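Small nuclear ribonucleoprotein homolog (Pyrobaculum aerophilum, PDB 1M5Q) probably binds RNA, as Sm-like proteins generally do, and assembles into a 14-mer built around a beta-sheet toroid, each subunit pairing a small beta domain with an added C-terminal domain. Local coordinates at residues N35-N40 and F49-I54; R72-Q77 and R120-F125. All coordinates share one frame; numbering follows the deposited sequence.

How the contacts relate
Contact 1 closes before contact 2 opens along the chain, and the two lie on opposite sides of the chain's centre. Their centres are about 31 Å apart and their nearest atoms about 18 Å apart, so neither touches the other. Contact 1 joins strands 36-42 and 48-54, neighbours in the five-stranded antiparallel sheet of the Sm-like part. Contact 2 joins helices 71-81 and 113-127 of the C-terminal part, which has its own four-stranded sheet; the two contacts share no helix or strand. This separation fits a two-part subunit, an Sm-type barrel carrying an extra alpha+beta domain. Both parts also meet neighbouring subunits of the 14-mer.

Contact 1 of 2, residues N35-N40 and F49-I54; sequences NIVLAN and FNRVFI
Val37 and Phe53 face each other as a non-hydrogen-bonded antiparallel pair, their side chains side by side and pointing the same way. The CD2-CE2 side of the ring lies against the valine methyls: CD2 lies 3.5 Å from Val37 CG2, and CE2 3.9 Å from Val37 CG1. Val37 CG1 stands anti to its backbone N (chi1 -180°), which leaves CG2 beside that N.

On the other face, Ile54 can be followed outward. Its CB sits 3.5 Å from Ile36 O, CG1 stays near the same oxygen, and CD1 ends 4.1 Å from Leu38 CG, crossing that side chain obliquely. Val15 and Leu17 of strand 12-17 also touch Ile54. Ile36 with Ile54 and Leu38 with Val52 are the hydrogen-bonded pairs; Ile54 N to Ile36 O measures 2.8 Å, the donor nearly in line with the carbonyl. Near the corner, Asn40 N still bonds Asn50 O at 2.9 Å, but from 56° above the carbonyl plane.

Residues Val52-Ile54 also pair antiparallel with a strand of a second subunit, and Phe1 of that subunit meets Phe53 edge-to-face. An antiparallel hairpin whose outer strand extends the sheet into the next subunit is characteristic of Sm-fold rings.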
ATOM      1  N   ASN H  35      -9.001   4.483  13.280  1.00 21.42           N
ATOM      2  CA  ASN H  35      -9.280   5.910  13.194  1.00 19.97           C
ATOM      3  C   ASN H  35      -9.872   6.106  14.589  1.00 20.39           C
ATOM      4  O   ASN H  35     -10.498   5.199  15.158  1.00 20.04           O
ATOM      5  CB  ASN H  35     -10.384   6.247  12.174  1.00 19.93           C
ATOM      6  CG  ASN H  35      -9.872   6.157  10.742  1.00 22.93           C
ATOM      7  OD1 ASN H  35      -8.793   6.712  10.383  1.00 22.36           O
ATOM      8  ND2 ASN H  35     -10.600   5.439   9.934  1.00 21.85           N
ATOM      9  N   ILE H  36      -9.756   7.298  15.113  1.00 19.37           N
ATOM     10  CA  ILE H  36     -10.229   7.552  16.476  1.00 19.73           C
ATOM     11  C   ILE H  36     -11.030   8.835  16.513  1.00 18.94           C
ATOM     12  O   ILE H  36     -10.635   9.788  15.862  1.00 18.61           O
ATOM     13  CB  ILE H  36      -9.033   7.842  17.422  1.00 21.56           C
ATOM     14  CG1 ILE H  36      -8.061   6.628  17.454  1.00 20.53           C
ATOM     15  CG2 ILE H  36      -9.577   8.278  18.840  1.00 20.36           C
ATOM     16  CD1 ILE H  36      -8.679   5.468  18.126  1.00 21.87           C
ATOM     17  N   VAL H  37     -12.153   8.848  17.241  1.00 20.03           N
ATOM     18  CA  VAL H  37     -12.880  10.104  17.455  1.00 19.57           C
ATOM     19  C   VAL H  37     -12.744  10.395  18.971  1.00 19.53           C
ATOM     20  O   VAL H  37     -12.945   9.483  19.792  1.00 21.60           O
ATOM     21  CB  VAL H  37     -14.401  10.015  17.117  1.00 20.68           C
ATOM     22  CG1 VAL H  37     -15.074  11.431  17.374  1.00 20.83           C
ATOM     23  CG2 VAL H  37     -14.584   9.610  15.636  1.00 22.07           C
ATOM     24  N   LEU H  38     -12.316  11.609  19.336  1.00 17.52           N
ATOM     25  CA  LEU H  38     -12.240  12.035  20.736  1.00 18.78           C
ATOM     26  C   LEU H  38     -13.298  13.109  21.004  1.00 18.90           C
ATOM     27  O   LEU H  38     -13.564  13.961  20.122  1.00 18.26           O
ATOM     28  CB  LEU H  38     -10.896  12.670  21.098  1.00 18.39           C
ATOM     29  CG  LEU H  38      -9.612  11.883  20.926  1.00 19.73           C
ATOM     30  CD1 LEU H  38      -8.457  12.727  21.451  1.00 19.80           C
ATOM     31  CD2 LEU H  38      -9.696  10.516  21.687  1.00 19.10           C
ATOM     32  N   ALA H  39     -13.858  13.080  22.219  1.00 17.19           N
ATOM     33  CA  ALA H  39     -14.886  14.050  22.653  1.00 18.25           C
ATOM     34  C   ALA H  39     -14.251  15.031  23.621  1.00 18.00           C
ATOM     35  O   ALA H  39     -13.410  14.635  24.468  1.00 17.49           O
ATOM     36  CB  ALA H  39     -16.036  13.362  23.367  1.00 17.11           C
ATOM     37  N   ASN H  40     -14.628  16.299  23.474  1.00 19.06           N
ATOM     38  CA  ASN H  40     -14.126  17.375  24.347  1.00 20.02           C
ATOM     39  C   ASN H  40     -12.640  17.201  24.591  1.00 20.04           C
ATOM     40  O   ASN H  40     -12.167  16.988  25.714  1.00 19.04           O
ATOM     41  CB  ASN H  40     -14.904  17.331  25.662  1.00 23.73           C
ATOM     42  CG  ASN H  40     -16.392  17.690  25.447  1.00 25.26           C
ATOM     43  OD1 ASN H  40     -16.675  18.733  24.875  1.00 27.29           O
ATOM     44  ND2 ASN H  40     -17.313  16.823  25.865  1.00 22.48           N
ATOM     45  N   PHE H  49     -12.073  21.243  21.491  1.00 25.10           N
ATOM     46  CA  PHE H  49     -12.997  20.982  20.390  1.00 24.81           C
ATOM     47  C   PHE H  49     -13.978  19.948  20.876  1.00 23.23           C
ATOM     48  O   PHE H  49     -13.578  19.026  21.590  1.00 25.29           O
ATOM     49  CB  PHE H  49     -12.251  20.444  19.158  1.00 25.84           C
ATOM     50  CG  PHE H  49     -11.088  21.267  18.752  1.00 26.58           C
ATOM     51  CD1 PHE H  49      -9.857  21.090  19.364  1.00 27.56           C
ATOM     52  CD2 PHE H  49     -11.219  22.231  17.764  1.00 27.76           C
ATOM     53  CE1 PHE H  49      -8.781  21.850  19.002  1.00 29.98           C
ATOM     54  CE2 PHE H  49     -10.147  23.007  17.389  1.00 27.27           C
ATOM     55  CZ  PHE H  49      -8.909  22.815  18.014  1.00 27.24           C
ATOM     56  N   ASN H  50     -15.245  20.087  20.505  1.00 21.02           N
ATOM     57  CA  ASN H  50     -16.226  19.156  21.005  1.00 21.03           C
ATOM     58  C   ASN H  50     -15.942  17.756  20.459  1.00 18.37           C
ATOM     59  O   ASN H  50     -16.207  16.780  21.146  1.00 21.29           O
ATOM     60  CB  ASN H  50     -17.655  19.585  20.670  1.00 20.73           C
ATOM     61  CG  ASN H  50     -18.685  18.509  21.069  1.00 27.12           C
ATOM     62  OD1 ASN H  50     -19.202  17.797  20.209  1.00 33.31           O
ATOM     63  ND2 ASN H  50     -18.938  18.350  22.366  1.00 26.65           N
ATOM     64  N   ARG H  51     -15.449  17.672  19.236  1.00 16.14           N
ATOM     65  CA  ARG H  51     -15.060  16.377  18.628  1.00 19.02           C
ATOM     66  C   ARG H  51     -13.860  16.584  17.748  1.00 18.50           C
ATOM     67  O   ARG H  51     -13.712  17.630  17.124  1.00 19.79           O
ATOM     68  CB  ARG H  51     -16.183  15.728  17.784  1.00 17.56           C
ATOM     69  CG  ARG H  51     -17.272  15.062  18.594  1.00 22.43           C
ATOM     70  CD  ARG H  51     -18.379  14.453  17.671  1.00 23.63           C
ATOM     71  NE  ARG H  51     -19.255  15.469  17.104  1.00 24.47           N
ATOM     72  CZ  ARG H  51     -20.078  15.253  16.072  1.00 30.11           C
ATOM     73  NH1 ARG H  51     -20.134  14.031  15.488  1.00 29.01           N
ATOM     74  NH2 ARG H  51     -20.830  16.255  15.605  1.00 25.94           N
ATOM     75  N   VAL H  52     -13.006  15.574  17.706  1.00 19.21           N
ATOM     76  CA  VAL H  52     -11.799  15.598  16.907  1.00 19.03           C
ATOM     77  C   VAL H  52     -11.779  14.224  16.249  1.00 19.23           C
ATOM     78  O   VAL H  52     -11.782  13.210  16.942  1.00 16.38           O
ATOM     79  CB  VAL H  52     -10.570  15.748  17.813  1.00 19.10           C
ATOM     80  CG1 VAL H  52      -9.282  15.699  17.000  1.00 16.85           C
ATOM     81  CG2 VAL H  52     -10.718  17.044  18.605  1.00 18.73           C
ATOM     82  N   PHE H  53     -11.766  14.210  14.917  1.00 19.53           N
ATOM     83  CA  PHE H  53     -11.757  12.976  14.156  1.00 18.96           C
ATOM     84  C   PHE H  53     -10.323  12.781  13.663  1.00 17.31           C
ATOM     85  O   PHE H  53      -9.860  13.465  12.765  1.00 18.22           O
ATOM     86  CB  PHE H  53     -12.721  13.078  12.962  1.00 21.84           C
ATOM     87  CG  PHE H  53     -14.137  13.431  13.353  1.00 22.00           C
ATOM     88  CD1 PHE H  53     -14.529  14.767  13.506  1.00 22.19           C
ATOM     89  CD2 PHE H  53     -15.067  12.437  13.578  1.00 21.20           C
ATOM     90  CE1 PHE H  53     -15.822  15.073  13.872  1.00 20.16           C
ATOM     91  CE2 PHE H  53     -16.380  12.740  13.953  1.00 21.00           C
ATOM     92  CZ  PHE H  53     -16.760  14.059  14.098  1.00 21.90           C
ATOM     93  N   ILE H  54      -9.648  11.802  14.243  1.00 16.75           N
ATOM     94  CA  ILE H  54      -8.243  11.562  13.937  1.00 17.17           C
ATOM     95  C   ILE H  54      -7.973  10.408  12.932  1.00 15.93           C
ATOM     96  O   ILE H  54      -8.333   9.241  13.196  1.00 16.45           O
ATOM     97  CB  ILE H  54      -7.537  11.270  15.268  1.00 17.32           C
ATOM     98  CG1 ILE H  54      -7.847  12.396  16.256  1.00 17.89           C
ATOM     99  CG2 ILE H  54      -6.071  11.046  15.062  1.00 15.74           C
ATOM    100  CD1 ILE H  54      -7.283  12.074  17.616  1.00 17.38           C
TER

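Contact 2 of 2, residues R72-Q77 and R120-F125; sequences REFAKQ and RLFEEF
The Phe74 ring takes Leu121 CD1 over one face and the backbone N of Phe122 at its edge. The methyl is 3.9 Å from the ring centroid and 24° off the normal, a CH-pi contact displaced toward the rim; its nearest ring atom is CE1. Phe122 N lies 3.6 Å from that same CE1, near the ring plane. Phe74 CG stands anti to the backbone N, on the way to a ring that ends against the first turn of 120-125.

Phe125 brings the second ring. Glu73 CG is at its edge, 3.7 Å from CE2, the two side chains crossing at about a right angle. Phe74 CA comes to Phe125 CZ at 3.5 Å, an oblique approach. The two phenyl rings meet obliquely, their centroids 5.7 Å apart and their planes at 44°.

Gln77 meets Phe125 tip to tip, its CD 3.6 Å from CZ. A weak bond from Gln77 NE2 to Glu73 OE2, 3.3 Å long, links two side chains one turn apart, while Gln77 OE1 is hydrogen-bonded by Arg128. Arg128 also makes a cation-pi contact with Phe125.

The segment axes approach to 10.9 Å at 130°, leaving Phe74, Leu121, Phe125 and Gln77 to span the gap. Val103 of strand 101-104 touches both Phe74 and Phe122. Phe74, Leu121 and Phe122 thus contribute to the apolar interior where two helices pack against each other and on the antiparallel sheet of this alpha+beta C-terminal domain.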
ATOM      1  N   ARG H  72      -3.773   0.175  48.509  1.00 32.97           N
ATOM      2  CA  ARG H  72      -3.654   0.338  49.964  1.00 34.63           C
ATOM      3  C   ARG H  72      -4.728   1.315  50.386  1.00 32.06           C
ATOM      4  O   ARG H  72      -5.365   1.117  51.390  1.00 32.93           O
ATOM      5  CB  ARG H  72      -2.263   0.867  50.372  1.00 35.11           C
ATOM      6  CG  ARG H  72      -1.183  -0.201  50.390  1.00 38.06           C
ATOM      7  CD  ARG H  72       0.053   0.300  51.143  1.00 43.81           C
ATOM      8  NE  ARG H  72       1.250   0.253  50.306  1.00 49.16           N
ATOM      9  CZ  ARG H  72       2.092  -0.768  50.288  1.00 52.20           C
ATOM     10  NH1 ARG H  72       1.870  -1.813  51.074  1.00 54.50           N
ATOM     11  NH2 ARG H  72       3.128  -0.764  49.455  1.00 54.53           N
ATOM     12  N   GLU H  73      -4.938   2.372  49.614  1.00 31.10           N
ATOM     13  CA  GLU H  73      -5.988   3.319  49.961  1.00 30.15           C
ATOM     14  C   GLU H  73      -7.351   2.609  49.797  1.00 29.61           C
ATOM     15  O   GLU H  73      -8.248   2.775  50.618  1.00 30.46           O
ATOM     16  CB  GLU H  73      -5.905   4.540  49.069  1.00 31.37           C
ATOM     17  CG  GLU H  73      -7.002   5.557  49.348  1.00 37.18           C
ATOM     18  CD  GLU H  73      -6.872   6.186  50.753  1.00 39.03           C
ATOM     19  OE1 GLU H  73      -5.740   6.559  51.162  1.00 41.44           O
ATOM     20  OE2 GLU H  73      -7.900   6.313  51.432  1.00 38.96           O
ATOM     21  N   PHE H  74      -7.512   1.808  48.742  1.00 26.80           N
ATOM     22  CA  PHE H  74      -8.746   1.069  48.565  1.00 25.64           C
ATOM     23  C   PHE H  74      -9.030   0.190  49.803  1.00 24.87           C
ATOM     24  O   PHE H  74     -10.167   0.070  50.250  1.00 24.09           O
ATOM     25  CB  PHE H  74      -8.688   0.137  47.323  1.00 24.26           C
ATOM     26  CG  PHE H  74      -9.992  -0.660  47.070  1.00 22.37           C
ATOM     27  CD1 PHE H  74     -11.002  -0.126  46.305  1.00 22.69           C
ATOM     28  CD2 PHE H  74     -10.180  -1.923  47.613  1.00 22.43           C
ATOM     29  CE1 PHE H  74     -12.217  -0.825  46.065  1.00 21.81           C
ATOM     30  CE2 PHE H  74     -11.379  -2.645  47.383  1.00 24.52           C
ATOM     31  CZ  PHE H  74     -12.401  -2.076  46.600  1.00 23.05           C
ATOM     32  N   ALA H  75      -8.003  -0.481  50.294  1.00 26.20           N
ATOM     33  CA  ALA H  75      -8.146  -1.367  51.439  1.00 27.87           C
ATOM     34  C   ALA H  75      -8.574  -0.514  52.665  1.00 30.16           C
ATOM     35  O   ALA H  75      -9.501  -0.879  53.406  1.00 28.43           O
ATOM     36  CB  ALA H  75      -6.848  -2.075  51.692  1.00 25.48           C
ATOM     37  N   LYS H  76      -7.923   0.631  52.833  1.00 31.46           N
ATOM     38  CA  LYS H  76      -8.260   1.527  53.918  1.00 33.50           C
ATOM     39  C   LYS H  76      -9.745   1.874  53.875  1.00 32.57           C
ATOM     40  O   LYS H  76     -10.464   1.746  54.851  1.00 31.87           O
ATOM     41  CB  LYS H  76      -7.413   2.807  53.809  1.00 36.29           C
ATOM     42  CG  LYS H  76      -7.638   3.839  54.930  1.00 41.34           C
ATOM     43  CD  LYS H  76      -6.655   5.011  54.802  1.00 43.66           C
ATOM     44  CE  LYS H  76      -6.843   6.044  55.917  1.00 45.60           C
ATOM     45  NZ  LYS H  76      -5.835   7.139  55.811  1.00 47.53           N
ATOM     46  N   GLN H  77     -10.224   2.297  52.727  1.00 31.43           N
ATOM     47  CA  GLN H  77     -11.619   2.676  52.640  1.00 31.71           C
ATOM     48  C   GLN H  77     -12.548   1.461  52.716  1.00 30.80           C
ATOM     49  O   GLN H  77     -13.670   1.542  53.238  1.00 29.53           O
ATOM     50  CB  GLN H  77     -11.841   3.478  51.354  1.00 33.57           C
ATOM     51  CG  GLN H  77     -11.207   4.870  51.408  1.00 38.05           C
ATOM     52  CD  GLN H  77     -11.656   5.760  50.257  1.00 41.68           C
ATOM     53  OE1 GLN H  77     -12.753   5.577  49.702  1.00 44.10           O
ATOM     54  NE2 GLN H  77     -10.826   6.752  49.904  1.00 43.35           N
ATOM     55  N   ARG H 120     -18.909  -0.969  43.757  1.00 27.56           N
ATOM     56  CA  ARG H 120     -19.278   0.443  43.869  1.00 26.42           C
ATOM     57  C   ARG H 120     -18.154   1.257  44.498  1.00 25.56           C
ATOM     58  O   ARG H 120     -17.944   2.403  44.105  1.00 24.38           O
ATOM     59  CB  ARG H 120     -20.560   0.649  44.674  1.00 29.10           C
ATOM     60  CG  ARG H 120     -21.812   0.565  43.868  1.00 33.43           C
ATOM     61  CD  ARG H 120     -22.193  -0.850  43.640  1.00 38.41           C
ATOM     62  NE  ARG H 120     -23.545  -1.051  43.092  1.00 38.37           N
ATOM     63  CZ  ARG H 120     -23.934  -2.226  42.608  1.00 38.39           C
ATOM     64  NH1 ARG H 120     -23.052  -3.233  42.626  1.00 37.60           N
ATOM     65  NH2 ARG H 120     -25.161  -2.402  42.116  1.00 34.91           N
ATOM     66  N   LEU H 121     -17.405   0.703  45.449  1.00 24.97           N
ATOM     67  CA  LEU H 121     -16.295   1.509  46.036  1.00 24.27           C
ATOM     68  C   LEU H 121     -15.220   1.741  44.952  1.00 24.56           C
ATOM     69  O   LEU H 121     -14.645   2.818  44.833  1.00 23.46           O
ATOM     70  CB  LEU H 121     -15.618   0.763  47.159  1.00 25.42           C
ATOM     71  CG  LEU H 121     -15.093   1.460  48.414  1.00 30.70           C
ATOM     72  CD1 LEU H 121     -13.839   0.708  48.873  1.00 29.26           C
ATOM     73  CD2 LEU H 121     -14.844   2.933  48.228  1.00 28.90           C
ATOM     74  N   PHE H 122     -14.953   0.685  44.192  1.00 24.61           N
ATOM     75  CA  PHE H 122     -13.976   0.701  43.099  1.00 25.65           C
ATOM     76  C   PHE H 122     -14.317   1.815  42.122  1.00 24.18           C
ATOM     77  O   PHE H 122     -13.467   2.650  41.759  1.00 23.77           O
ATOM     78  CB  PHE H 122     -13.996  -0.666  42.370  1.00 24.40           C
ATOM     79  CG  PHE H 122     -12.786  -0.894  41.490  1.00 27.19           C
ATOM     80  CD1 PHE H 122     -11.708  -1.636  41.956  1.00 28.51           C
ATOM     81  CD2 PHE H 122     -12.749  -0.409  40.193  1.00 26.60           C
ATOM     82  CE1 PHE H 122     -10.601  -1.908  41.124  1.00 28.10           C
ATOM     83  CE2 PHE H 122     -11.664  -0.664  39.359  1.00 28.82           C
ATOM     84  CZ  PHE H 122     -10.588  -1.419  39.824  1.00 29.31           C
ATOM     85  N   GLU H 123     -15.589   1.841  41.721  1.00 25.09           N
ATOM     86  CA  GLU H 123     -16.082   2.869  40.798  1.00 25.09           C
ATOM     87  C   GLU H 123     -16.030   4.245  41.410  1.00 26.13           C
ATOM     88  O   GLU H 123     -15.831   5.228  40.709  1.00 25.94           O
ATOM     89  CB  GLU H 123     -17.505   2.539  40.344  1.00 26.46           C
ATOM     90  CG  GLU H 123     -17.544   1.358  39.390  1.00 24.96           C
ATOM     91  CD  GLU H 123     -18.861   0.590  39.495  1.00 27.55           C
ATOM     92  OE1 GLU H 123     -19.875   1.194  39.944  1.00 28.54           O
ATOM     93  OE2 GLU H 123     -18.881  -0.608  39.127  1.00 26.03           O
ATOM     94  N   GLU H 124     -16.150   4.341  42.722  1.00 27.38           N
ATOM     95  CA  GLU H 124     -16.078   5.661  43.326  1.00 30.43           C
ATOM     96  C   GLU H 124     -14.644   6.199  43.153  1.00 30.74           C
ATOM     97  O   GLU H 124     -14.442   7.399  42.876  1.00 31.29           O
ATOM     98  CB  GLU H 124     -16.517   5.580  44.785  1.00 32.19           C
ATOM     99  CG  GLU H 124     -17.341   6.758  45.216  1.00 39.79           C
ATOM    100  CD  GLU H 124     -18.404   7.162  44.199  1.00 43.43           C
ATOM    101  OE1 GLU H 124     -19.306   6.346  43.863  1.00 45.33           O
ATOM    102  OE2 GLU H 124     -18.338   8.326  43.740  1.00 46.81           O
ATOM    103  N   PHE H 125     -13.648   5.325  43.276  1.00 29.87           N
ATOM    104  CA  PHE H 125     -12.254   5.753  43.027  1.00 29.93           C
ATOM    105  C   PHE H 125     -12.098   6.155  41.549  1.00 31.64           C
ATOM    106  O   PHE H 125     -11.486   7.183  41.249  1.00 33.69           O
ATOM    107  CB  PHE H 125     -11.222   4.637  43.298  1.00 28.24           C
ATOM    108  CG  PHE H 125     -10.874   4.452  44.739  1.00 25.70           C
ATOM    109  CD1 PHE H 125     -11.723   3.790  45.598  1.00 25.36           C
ATOM    110  CD2 PHE H 125      -9.667   4.944  45.243  1.00 27.37           C
ATOM    111  CE1 PHE H 125     -11.374   3.613  46.975  1.00 23.99           C
ATOM    112  CE2 PHE H 125      -9.310   4.772  46.594  1.00 24.26           C
ATOM    113  CZ  PHE H 125     -10.176   4.100  47.456  1.00 25.66           C
TER